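Local atomic coordinates of phenazine biosynthesis protein, PhzF family (Bacillus anthracis, PDB entry 3EDN), a protein that probably acts as an isomerase, as PhzF does in phenazine biosynthesis, and has the diaminopimelate epimerase-like fold. Residues A125-K129 with A238-Y243; E137-I142 with V184-L189; W163-V169 with A195-C201; E225-T229 with Q258-I262. One frame throughout, in Å; residues are numbered along the deposited sequence.

Contact 1: A125-K129 with A238-Y243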
# COMPACT_ATOMS: atom_id res chain seq x y z
N ALA A 125 -0.00 -20.17 -21.95
CA ALA A 125 -0.10 -21.28 -22.88
C ALA A 125 -0.22 -22.62 -22.16
O ALA A 125 0.45 -22.84 -21.15
CB ALA A 125 1.10 -21.31 -23.83
N PRO A 126 -1.11 -23.50 -22.64
CA PRO A 126 -1.35 -24.73 -21.88
C PRO A 126 -0.20 -25.74 -21.81
O PRO A 126 0.57 -25.90 -22.78
CB PRO A 126 -2.56 -25.36 -22.60
CG PRO A 126 -2.53 -24.77 -23.97
CD PRO A 126 -1.92 -23.42 -23.87
N GLN A 127 -0.10 -26.40 -20.66
CA GLN A 127 0.80 -27.52 -20.44
C GLN A 127 -0.01 -28.69 -19.93
O GLN A 127 -0.89 -28.53 -19.08
CB GLN A 127 1.83 -27.16 -19.36
CG GLN A 127 2.67 -25.95 -19.67
CD GLN A 127 3.55 -25.61 -18.50
OE1 GLN A 127 4.52 -26.32 -18.23
NE2 GLN A 127 3.18 -24.57 -17.75
N PHE A 128 0.31 -29.89 -20.43
CA PHE A 128 -0.29 -31.13 -19.94
C PHE A 128 0.78 -32.14 -19.53
O PHE A 128 1.86 -32.19 -20.13
CB PHE A 128 -1.14 -31.77 -21.03
CG PHE A 128 -2.38 -30.98 -21.39
CD1 PHE A 128 -3.49 -30.97 -20.56
CD2 PHE A 128 -2.43 -30.28 -22.58
CE1 PHE A 128 -4.63 -30.24 -20.89
CE2 PHE A 128 -3.56 -29.55 -22.93
CZ PHE A 128 -4.67 -29.53 -22.09
N LYS A 129 0.46 -32.97 -18.54
CA LYS A 129 1.26 -34.15 -18.18
C LYS A 129 0.30 -35.32 -17.97
O LYS A 129 -0.77 -35.13 -17.40
CB LYS A 129 2.01 -33.89 -16.87
CG LYS A 129 2.88 -32.66 -16.88
CD LYS A 129 3.59 -32.46 -15.53
CE LYS A 129 4.63 -31.34 -15.60
NZ LYS A 129 5.86 -31.76 -16.36
N ALA A 238 -8.47 -26.08 -23.63
CA ALA A 238 -7.29 -26.65 -24.27
C ALA A 238 -7.43 -28.16 -24.39
O ALA A 238 -7.02 -28.74 -25.39
CB ALA A 238 -6.04 -26.31 -23.50
N TYR A 239 -7.95 -28.78 -23.35
CA TYR A 239 -8.16 -30.21 -23.33
C TYR A 239 -9.14 -30.60 -24.43
O TYR A 239 -8.91 -31.55 -25.19
CB TYR A 239 -8.70 -30.62 -21.95
CG TYR A 239 -8.92 -32.10 -21.78
CD1 TYR A 239 -7.96 -32.89 -21.15
CD2 TYR A 239 -10.10 -32.70 -22.21
CE1 TYR A 239 -8.17 -34.25 -20.98
CE2 TYR A 239 -10.31 -34.05 -22.04
CZ TYR A 239 -9.35 -34.83 -21.45
OH TYR A 239 -9.60 -36.16 -21.27
N TYR A 240 -10.24 -29.86 -24.55
CA TYR A 240 -11.26 -30.13 -25.56
C TYR A 240 -10.66 -30.08 -26.95
O TYR A 240 -10.90 -30.97 -27.78
CB TYR A 240 -12.36 -29.09 -25.43
CG TYR A 240 -13.63 -29.31 -26.23
CD1 TYR A 240 -14.60 -30.20 -25.80
CD2 TYR A 240 -13.86 -28.60 -27.40
CE1 TYR A 240 -15.77 -30.39 -26.50
CE2 TYR A 240 -15.03 -28.77 -28.12
CZ TYR A 240 -15.97 -29.67 -27.67
OH TYR A 240 -17.14 -29.85 -28.37
N ALA A 241 -9.87 -29.04 -27.21
CA ALA A 241 -9.24 -28.84 -28.51
C ALA A 241 -8.16 -29.88 -28.79
O ALA A 241 -7.81 -30.09 -29.95
CB ALA A 241 -8.65 -27.42 -28.60
N THR A 242 -7.64 -30.53 -27.75
CA THR A 242 -6.52 -31.47 -27.89
C THR A 242 -6.99 -32.93 -27.93
O THR A 242 -6.38 -33.75 -28.65
CB THR A 242 -5.48 -31.27 -26.75
OG1 THR A 242 -5.06 -29.89 -26.72
CG2 THR A 242 -4.24 -32.15 -26.97
N TYR A 243 -8.06 -33.25 -27.22
CA TYR A 243 -8.53 -34.64 -27.08
C TYR A 243 -9.93 -34.92 -27.60
O TYR A 243 -10.27 -36.07 -27.88
CB TYR A 243 -8.49 -35.08 -25.61
CG TYR A 243 -7.13 -35.00 -24.96
CD1 TYR A 243 -6.15 -35.96 -25.24
CD2 TYR A 243 -6.82 -33.99 -24.07
CE1 TYR A 243 -4.90 -35.89 -24.64
CE2 TYR A 243 -5.57 -33.91 -23.47
CZ TYR A 243 -4.62 -34.86 -23.76
OH TYR A 243 -3.38 -34.77 -23.16

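Contact 2: E137-I142 with V184-L189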
# COMPACT_ATOMS: atom_id res chain seq x y z
N GLU A 137 -7.83 -45.34 -6.95
CA GLU A 137 -7.57 -44.48 -5.79
C GLU A 137 -8.06 -43.06 -6.05
O GLU A 137 -8.60 -42.40 -5.15
CB GLU A 137 -6.08 -44.45 -5.43
CG GLU A 137 -5.52 -45.78 -4.93
CD GLU A 137 -6.42 -46.44 -3.90
OE1 GLU A 137 -6.78 -45.78 -2.90
OE2 GLU A 137 -6.77 -47.62 -4.09
N LEU A 138 -7.86 -42.60 -7.28
CA LEU A 138 -8.36 -41.30 -7.71
C LEU A 138 -9.88 -41.26 -7.62
O LEU A 138 -10.46 -40.32 -7.08
CB LEU A 138 -7.90 -41.01 -9.13
CG LEU A 138 -8.37 -39.70 -9.77
CD1 LEU A 138 -7.88 -38.51 -8.97
CD2 LEU A 138 -7.89 -39.63 -11.21
N ALA A 139 -10.54 -42.29 -8.15
CA ALA A 139 -11.99 -42.36 -8.09
C ALA A 139 -12.48 -42.31 -6.65
O ALA A 139 -13.41 -41.58 -6.30
CB ALA A 139 -12.49 -43.62 -8.80
N HIS A 140 -11.85 -43.09 -5.79
CA HIS A 140 -12.24 -43.14 -4.39
C HIS A 140 -12.06 -41.78 -3.70
O HIS A 140 -12.84 -41.42 -2.81
CB HIS A 140 -11.46 -44.23 -3.66
CG HIS A 140 -11.94 -45.62 -3.94
ND1 HIS A 140 -11.24 -46.75 -3.55
CD2 HIS A 140 -13.05 -46.08 -4.58
CE1 HIS A 140 -11.90 -47.83 -3.93
NE2 HIS A 140 -13.00 -47.45 -4.56
N SER A 141 -11.04 -41.03 -4.11
CA SER A 141 -10.73 -39.73 -3.47
C SER A 141 -11.84 -38.71 -3.71
O SER A 141 -11.97 -37.74 -2.95
CB SER A 141 -9.38 -39.18 -3.95
OG SER A 141 -9.46 -38.63 -5.25
N ILE A 142 -12.61 -38.93 -4.77
CA ILE A 142 -13.77 -38.09 -5.05
C ILE A 142 -15.10 -38.81 -4.83
O ILE A 142 -16.14 -38.39 -5.33
CB ILE A 142 -13.71 -37.42 -6.46
CG1 ILE A 142 -13.51 -38.44 -7.59
CG2 ILE A 142 -12.57 -36.40 -6.52
CD1 ILE A 142 -13.46 -37.78 -8.98
N VAL A 184 -6.71 -36.42 1.00
CA VAL A 184 -6.03 -37.59 0.45
C VAL A 184 -5.48 -37.35 -0.94
O VAL A 184 -4.75 -38.19 -1.47
CB VAL A 184 -6.92 -38.86 0.46
CG1 VAL A 184 -7.61 -39.01 1.82
CG2 VAL A 184 -7.94 -38.85 -0.68
N PHE A 185 -5.80 -36.20 -1.54
CA PHE A 185 -5.32 -35.92 -2.89
C PHE A 185 -3.80 -36.08 -3.08
O PHE A 185 -3.37 -36.72 -4.03
CB PHE A 185 -5.75 -34.52 -3.37
CG PHE A 185 -7.25 -34.38 -3.61
CD1 PHE A 185 -8.11 -35.47 -3.57
CD2 PHE A 185 -7.78 -33.14 -3.92
CE1 PHE A 185 -9.48 -35.31 -3.79
CE2 PHE A 185 -9.14 -32.97 -4.15
CZ PHE A 185 -9.99 -34.05 -4.09
N PRO A 186 -2.98 -35.49 -2.18
CA PRO A 186 -1.53 -35.57 -2.36
C PRO A 186 -0.99 -37.00 -2.51
O PRO A 186 -0.00 -37.21 -3.22
CB PRO A 186 -0.97 -34.93 -1.08
CG PRO A 186 -2.03 -33.99 -0.66
CD PRO A 186 -3.33 -34.69 -0.99
N SER A 187 -1.63 -37.96 -1.84
CA SER A 187 -1.17 -39.35 -1.91
C SER A 187 -1.49 -39.99 -3.25
O SER A 187 -0.79 -40.92 -3.68
CB SER A 187 -1.75 -40.18 -0.76
OG SER A 187 -3.15 -40.36 -0.91
N VAL A 188 -2.53 -39.50 -3.91
CA VAL A 188 -2.97 -40.02 -5.20
C VAL A 188 -2.24 -39.32 -6.34
O VAL A 188 -1.91 -39.94 -7.35
CB VAL A 188 -4.49 -39.85 -5.41
CG1 VAL A 188 -4.90 -40.29 -6.81
CG2 VAL A 188 -5.27 -40.62 -4.34
N LEU A 189 -1.97 -38.03 -6.16
CA LEU A 189 -1.37 -37.20 -7.20
C LEU A 189 0.14 -37.05 -7.05
O LEU A 189 0.63 -35.97 -6.74
CB LEU A 189 -2.01 -35.80 -7.20
CG LEU A 189 -3.54 -35.76 -7.30
CD1 LEU A 189 -4.06 -34.34 -7.15
CD2 LEU A 189 -4.02 -36.38 -8.61

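Contact 3: W163-V169 with A195-C201. With SO4 (sulfate ion), chain F.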
# COMPACT_ATOMS: atom_id res chain seq x y z
N TRP A 163 -2.11 -25.59 -11.86
CA TRP A 163 -2.24 -27.01 -12.18
C TRP A 163 -3.50 -27.62 -11.60
O TRP A 163 -3.76 -27.53 -10.39
CB TRP A 163 -1.02 -27.80 -11.68
CG TRP A 163 0.22 -27.62 -12.53
CD1 TRP A 163 1.31 -26.85 -12.24
CD2 TRP A 163 0.47 -28.22 -13.81
NE1 TRP A 163 2.22 -26.92 -13.26
CE2 TRP A 163 1.74 -27.76 -14.23
CE3 TRP A 163 -0.25 -29.09 -14.64
CZ2 TRP A 163 2.30 -28.15 -15.45
CZ3 TRP A 163 0.31 -29.48 -15.85
CH2 TRP A 163 1.58 -29.01 -16.24
N THR A 164 -4.29 -28.26 -12.47
CA THR A 164 -5.46 -29.03 -12.05
C THR A 164 -5.43 -30.40 -12.75
O THR A 164 -4.72 -30.57 -13.73
CB THR A 164 -6.77 -28.26 -12.36
OG1 THR A 164 -7.85 -28.80 -11.59
CG2 THR A 164 -7.11 -28.30 -13.86
N VAL A 165 -6.17 -31.37 -12.23
CA VAL A 165 -6.28 -32.68 -12.88
C VAL A 165 -7.63 -32.78 -13.55
O VAL A 165 -8.68 -32.71 -12.89
CB VAL A 165 -6.12 -33.87 -11.88
CG1 VAL A 165 -6.04 -35.19 -12.63
CG2 VAL A 165 -4.88 -33.69 -11.01
N ILE A 166 -7.62 -32.91 -14.88
CA ILE A 166 -8.84 -33.13 -15.63
C ILE A 166 -9.17 -34.62 -15.55
O ILE A 166 -8.40 -35.45 -16.05
CB ILE A 166 -8.66 -32.71 -17.11
CG1 ILE A 166 -8.32 -31.20 -17.23
CG2 ILE A 166 -9.90 -33.06 -17.92
CD1 ILE A 166 -9.41 -30.27 -16.64
N VAL A 167 -10.30 -34.96 -14.93
CA VAL A 167 -10.74 -36.33 -14.71
C VAL A 167 -12.07 -36.59 -15.43
O VAL A 167 -13.15 -36.25 -14.90
CB VAL A 167 -10.92 -36.62 -13.21
CG1 VAL A 167 -11.29 -38.09 -12.99
CG2 VAL A 167 -9.66 -36.27 -12.44
N PRO A 168 -12.02 -37.16 -16.64
CA PRO A 168 -13.28 -37.44 -17.35
C PRO A 168 -14.13 -38.50 -16.63
O PRO A 168 -13.63 -39.59 -16.31
CB PRO A 168 -12.80 -37.95 -18.72
CG PRO A 168 -11.38 -37.36 -18.87
CD PRO A 168 -10.83 -37.47 -17.47
N VAL A 169 -15.39 -38.15 -16.36
CA VAL A 169 -16.36 -39.09 -15.80
C VAL A 169 -17.52 -39.32 -16.78
O VAL A 169 -17.69 -38.59 -17.76
CB VAL A 169 -16.86 -38.66 -14.38
CG1 VAL A 169 -15.68 -38.51 -13.42
CG2 VAL A 169 -17.64 -37.37 -14.48
N ALA A 195 -1.98 -30.22 -6.72
CA ALA A 195 -2.96 -29.86 -7.76
C ALA A 195 -4.38 -29.96 -7.23
O ALA A 195 -4.68 -30.77 -6.37
CB ALA A 195 -2.79 -30.75 -8.98
N SER A 196 -5.28 -29.13 -7.78
CA SER A 196 -6.70 -29.32 -7.58
C SER A 196 -7.16 -30.45 -8.51
O SER A 196 -6.41 -30.89 -9.39
CB SER A 196 -7.45 -28.05 -7.96
OG SER A 196 -7.05 -27.64 -9.26
N ILE A 197 -8.38 -30.93 -8.29
CA ILE A 197 -8.98 -31.96 -9.14
C ILE A 197 -10.27 -31.45 -9.78
O ILE A 197 -11.18 -31.00 -9.08
CB ILE A 197 -9.25 -33.29 -8.37
CG1 ILE A 197 -7.94 -33.85 -7.82
CG2 ILE A 197 -9.93 -34.30 -9.32
CD1 ILE A 197 -8.08 -35.16 -7.04
N HIS A 198 -10.33 -31.53 -11.11
CA HIS A 198 -11.45 -30.96 -11.84
C HIS A 198 -12.10 -31.98 -12.78
O HIS A 198 -11.78 -32.05 -13.99
CB HIS A 198 -10.98 -29.75 -12.65
CG HIS A 198 -12.09 -28.81 -12.99
ND1 HIS A 198 -12.31 -27.64 -12.31
CD2 HIS A 198 -13.09 -28.91 -13.90
CE1 HIS A 198 -13.37 -27.02 -12.81
NE2 HIS A 198 -13.87 -27.78 -13.77
N PRO A 199 -13.01 -32.80 -12.24
CA PRO A 199 -13.71 -33.78 -13.07
C PRO A 199 -14.58 -33.11 -14.12
O PRO A 199 -15.10 -32.01 -13.90
CB PRO A 199 -14.57 -34.55 -12.06
CG PRO A 199 -13.91 -34.30 -10.72
CD PRO A 199 -13.41 -32.87 -10.83
N ILE A 200 -14.71 -33.77 -15.27
CA ILE A 200 -15.45 -33.21 -16.39
C ILE A 200 -16.32 -34.26 -17.07
O ILE A 200 -16.08 -35.47 -16.94
CB ILE A 200 -14.53 -32.57 -17.46
CG1 ILE A 200 -13.66 -33.64 -18.15
CG2 ILE A 200 -13.69 -31.47 -16.84
CD1 ILE A 200 -12.96 -33.18 -19.39
N CYS A 201 -17.37 -33.80 -17.75
CA CYS A 201 -18.07 -34.65 -18.72
C CYS A 201 -18.66 -33.81 -19.85
O CYS A 201 -18.77 -32.59 -19.73
CB CYS A 201 -19.16 -35.50 -18.06
SG CYS A 201 -20.43 -34.55 -17.20
S SO4 F . -0.35 -23.93 -8.86
O1 SO4 F . 0.49 -22.75 -8.71
O2 SO4 F . -1.75 -23.55 -8.70
O3 SO4 F . -0.10 -24.56 -10.14
O4 SO4 F . -0.03 -24.91 -7.84

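Contact 4: E225-T229 with Q258-I262. With SO4 (sulfate ion), chain G.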
# COMPACT_ATOMS: atom_id res chain seq x y z
N GLU A 225 -14.56 -26.86 -2.34
CA GLU A 225 -15.06 -26.74 -3.71
C GLU A 225 -15.28 -25.28 -4.16
O GLU A 225 -15.87 -24.50 -3.43
CB GLU A 225 -16.36 -27.54 -3.85
CG GLU A 225 -17.11 -27.31 -5.16
CD GLU A 225 -18.19 -28.34 -5.43
OE1 GLU A 225 -18.63 -29.06 -4.49
OE2 GLU A 225 -18.61 -28.43 -6.60
N ASP A 226 -14.81 -24.95 -5.37
CA ASP A 226 -14.89 -23.60 -5.95
C ASP A 226 -16.10 -23.53 -6.90
O ASP A 226 -16.36 -24.47 -7.64
CB ASP A 226 -13.59 -23.37 -6.74
CG ASP A 226 -13.28 -21.89 -7.00
OD1 ASP A 226 -13.18 -21.53 -8.18
OD2 ASP A 226 -13.08 -21.11 -6.03
N PRO A 227 -16.87 -22.43 -6.86
CA PRO A 227 -18.11 -22.35 -7.66
C PRO A 227 -17.97 -22.32 -9.21
O PRO A 227 -18.68 -23.04 -9.93
CB PRO A 227 -18.78 -21.07 -7.15
CG PRO A 227 -17.68 -20.28 -6.53
CD PRO A 227 -16.68 -21.24 -6.00
N VAL A 228 -17.09 -21.46 -9.72
CA VAL A 228 -16.86 -21.32 -11.16
C VAL A 228 -15.44 -20.82 -11.35
O VAL A 228 -15.10 -19.72 -10.93
CB VAL A 228 -17.77 -20.27 -11.83
CG1 VAL A 228 -17.79 -20.52 -13.34
CG2 VAL A 228 -19.15 -20.21 -11.17
N THR A 229 -14.60 -21.65 -11.95
CA THR A 229 -13.15 -21.48 -11.89
C THR A 229 -12.59 -21.15 -13.28
O THR A 229 -12.58 -22.01 -14.17
CB THR A 229 -12.49 -22.76 -11.35
OG1 THR A 229 -13.18 -23.18 -10.16
CG2 THR A 229 -11.01 -22.51 -11.04
N GLN A 258 -20.18 -24.75 -14.69
CA GLN A 258 -19.73 -25.24 -13.39
C GLN A 258 -20.64 -24.69 -12.32
O GLN A 258 -21.16 -23.58 -12.46
CB GLN A 258 -18.31 -24.73 -13.11
CG GLN A 258 -17.54 -25.41 -11.95
CD GLN A 258 -16.18 -24.76 -11.70
OE1 GLN A 258 -15.48 -24.39 -12.62
NE2 GLN A 258 -15.81 -24.64 -10.42
N GLY A 259 -20.80 -25.46 -11.25
CA GLY A 259 -21.49 -24.97 -10.06
C GLY A 259 -22.91 -25.47 -9.83
O GLY A 259 -23.48 -25.18 -8.79
N GLN A 260 -23.48 -26.18 -10.79
CA GLN A 260 -24.88 -26.59 -10.68
C GLN A 260 -25.11 -27.49 -9.46
O GLN A 260 -26.15 -27.39 -8.77
CB GLN A 260 -25.34 -27.25 -11.99
CG GLN A 260 -25.35 -26.32 -13.22
CD GLN A 260 -23.97 -25.93 -13.71
OE1 GLN A 260 -23.01 -26.66 -13.55
NE2 GLN A 260 -23.86 -24.73 -14.32
N GLU A 261 -24.14 -28.34 -9.16
CA GLU A 261 -24.25 -29.28 -8.05
C GLU A 261 -24.24 -28.58 -6.69
O GLU A 261 -24.66 -29.16 -5.68
CB GLU A 261 -23.12 -30.31 -8.10
CG GLU A 261 -23.17 -31.25 -9.31
CD GLU A 261 -22.35 -30.75 -10.48
OE1 GLU A 261 -22.35 -29.54 -10.77
OE2 GLU A 261 -21.67 -31.58 -11.13
N ILE A 262 -23.76 -27.34 -6.67
CA ILE A 262 -23.83 -26.54 -5.45
C ILE A 262 -24.75 -25.33 -5.64
O ILE A 262 -24.55 -24.28 -5.01
CB ILE A 262 -22.44 -26.12 -4.90
CG1 ILE A 262 -21.64 -25.36 -5.94
CG2 ILE A 262 -21.66 -27.33 -4.45
CD1 ILE A 262 -20.30 -24.92 -5.42
S SO4 G . -15.87 -24.68 0.81
O1 SO4 G . -14.57 -25.00 1.37
O2 SO4 G . -16.10 -23.24 0.95
O3 SO4 G . -15.90 -25.03 -0.61
O4 SO4 G . -16.92 -25.41 1.52
O HOH W 1 -20.83 -27.72 -8.42

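Contact 1: A125-K129 with A238-Y243
A238 opens the helical side of this contact with its methyl group, which fits between two side chains of the strand segment. Its CB lies 3.7 Å from CB of P126, with the proline CG only slightly further off, and 3.8 Å from CZ of F128. The proline ring and the tip of the phenyl ring thus pack against the same methyl group. Y239 follows with its backbone: its N sits at the edge of the F128 ring, near the ring plane, 3.6 Å from CZ of F128, while its own CB is a looser neighbour of the same atom. F128 therefore drives its far end against the start of this helical segment. T242, a turn later, slides past F128 in the opposite sense. With OG1 anti to the carbonyl carbon (chi1 -54°), its hydroxyl folds back along the helix and donates to A238 O at 2.6 Å from OG1, so it is already paired where it passes CE2 of F128. Y243 ends the walk with a T-shaped stack, its ring edge directed at the face of F128; the centroids are 5.8 Å apart and the planes stand at 77°. Here the helix widens into a pi-type turn. The contact puts strand 127-130 beside helix 230-244; within the contact, residues 127-129 run at 66° to residues 238-243. V156 of strand 156-159 touches F128, Y239 and Y243 alike, Y239 OH is hydrogen-bonded to P154 O, and the Y239 ring continues on to I166 and P168 of strand 163-168.

Contact 2: E137-I142 with V184-L189
V188 meets the helix 135-141 with both of its methyl groups. CG1, anti to the backbone N (chi1 175°), reaches the backbone of L138, 3.7 Å from its CA, and lies 3.9 Å from CB of the same leucine; the two side chains cross at about a right angle. CG2 takes the neighbouring residue, 3.9 Å from E137 O and close to E137 CB. At the other end S141 is held between two partners. Its CB packs 3.6 Å from CG2 of V184, and its OG lies 3.6 Å from CE1 of F185, whose ring also turns an edge toward S141 O. No hydrogen bond joins the two segments, and the end of helix 135-141 and the weakly bonded helical turn 185-188, packed together in this way, lie against the outside of a sheet in the second half of the diaminopimelate epimerase-like fold: L138, F185 and L189 all rest on I197 of strand 196-201. The serine hydroxyl turns back into its own helix, S141 OG donating to L138 O at 2.7 Å, which leaves its carbon side for V184. In the facing segment S187 does the like, its OG bonding to V184 O at 2.8 Å in the carbonyl plane, on a lone pair. Further out, I142 touches the F185 ring loosely, and both meet F216 of strand 211-216. Backbone bonds from S141 to N181 and from I142 to K179 tie the end of helix 135-141 to the chain leading toward V184.

Contact 3: W163-V169 with A195-C201
The imidazole of H198 has I200 CG2 in plane at its edge and T164 OG1 in an oblique position, the latter 3.4 Å from H198 CB. The ring itself leads away from strand 163-168: it meets H215 with planes at about 55°, is hydrogen-bonded through ND1 to that histidine's ND1, and touches A232 and M236 of helix 230-244. The other flat group, the W163 indole, has a sulfate oxygen obliquely placed beside it; W163 N donates to that O3 at 2.8 Å. Between the two rings, T164 OG1 and S196 OG share a hydrogen bond of 2.7 Å, and T164 OG1 gets there by standing anti to its own nitrogen (chi1 -162°). Behind these side chains the strands run parallel in register, T164 beside S196 through P168 beside I200. H198 N donates to V165 O and V169 N to I200 O, the latter at 175°, while V167 N to H198 O is weak. On the face of T164 and H198, I166 CG2 presses I200 CD1 at 3.4 Å, tighter than usual for carbons; on the other, V167 CG2 meets I197 CG2 at 3.7 Å. The nitrogens of P168 and P199 have no hydrogen to give, but neither falls at a donor position of this ladder. The pairing can therefore run through both prolines, and T164 and S196 add a hydroxyl-hydroxyl bond, in which either could be the donor, to the backbone ladder.

Contact 4: E225-T229 with Q258-I262
Q258 lays its carboxamide along D226 to T229, where a DPVT sequence leads into helix 230-244, the long helix of the second domain in this diaminopimelate epimerase-like fold. Its chain is extended (chi1 -166°, chi2 -176°), which carries the amide to the turn before the helix, and there it crosses the T229 side chain at a slant. NE2 of Q258 donates to T229 OG1 at 3.0 Å, with the hydroxyl almost exactly in the amide plane, and makes a weak second bond to D226 O at 2.8 Å. OE1 of Q258 takes T229 N at 3.0 Å, the donor standing above the carbonyl plane and not on a lone pair. T229 is thus gripped at both nitrogen and hydroxyl, and with OG1 accepting from the amide its proton goes on to D226 OD1, 2.6 Å away, on the anti lone pair. The amide's own three bonds, two from NE2 and one to OE1, fix which way round it lies. E225 and I262 approach each other from opposite directions: the extended glutamate brings OE1 to 3.5 Å from CG2 of I262, while CD1 of I262 reaches the glutamate's CG and P227. The other carboxylate oxygen of E225, OE2, has a salt bridge to R214, and a water within hydrogen-bonding range of it leads weakly on to E261 OE1. P227 O packs against the glutamine stem, 3.3 Å from CG of Q258. On the short strand 225-226, E225 N donates to O3 of a bound sulfate, 2.9 Å away at an angle of 159°.

In the fold
All four contacts lie in the same lobe of the two-lobed fold. Contact 3 is the middle: the centres of contacts 1 and 2 each lie about 12 Å from it and that of contact 4 about 13 Å, and all three touch it. Contacts 1 and 2, with centres about 22 Å apart, do not meet. Helix 230-244, through Y239 of contact 1, covers one face of the paired strands 163-168 and 196-201 and the helical segments of contact 2 the other, a sandwich that joins distant parts of the chain into one lobe. Along the chain, both contacts 2 and 3 fall between the two segments of contact 1. Contacts 1 and 4 sit near opposite ends of helix 230-244.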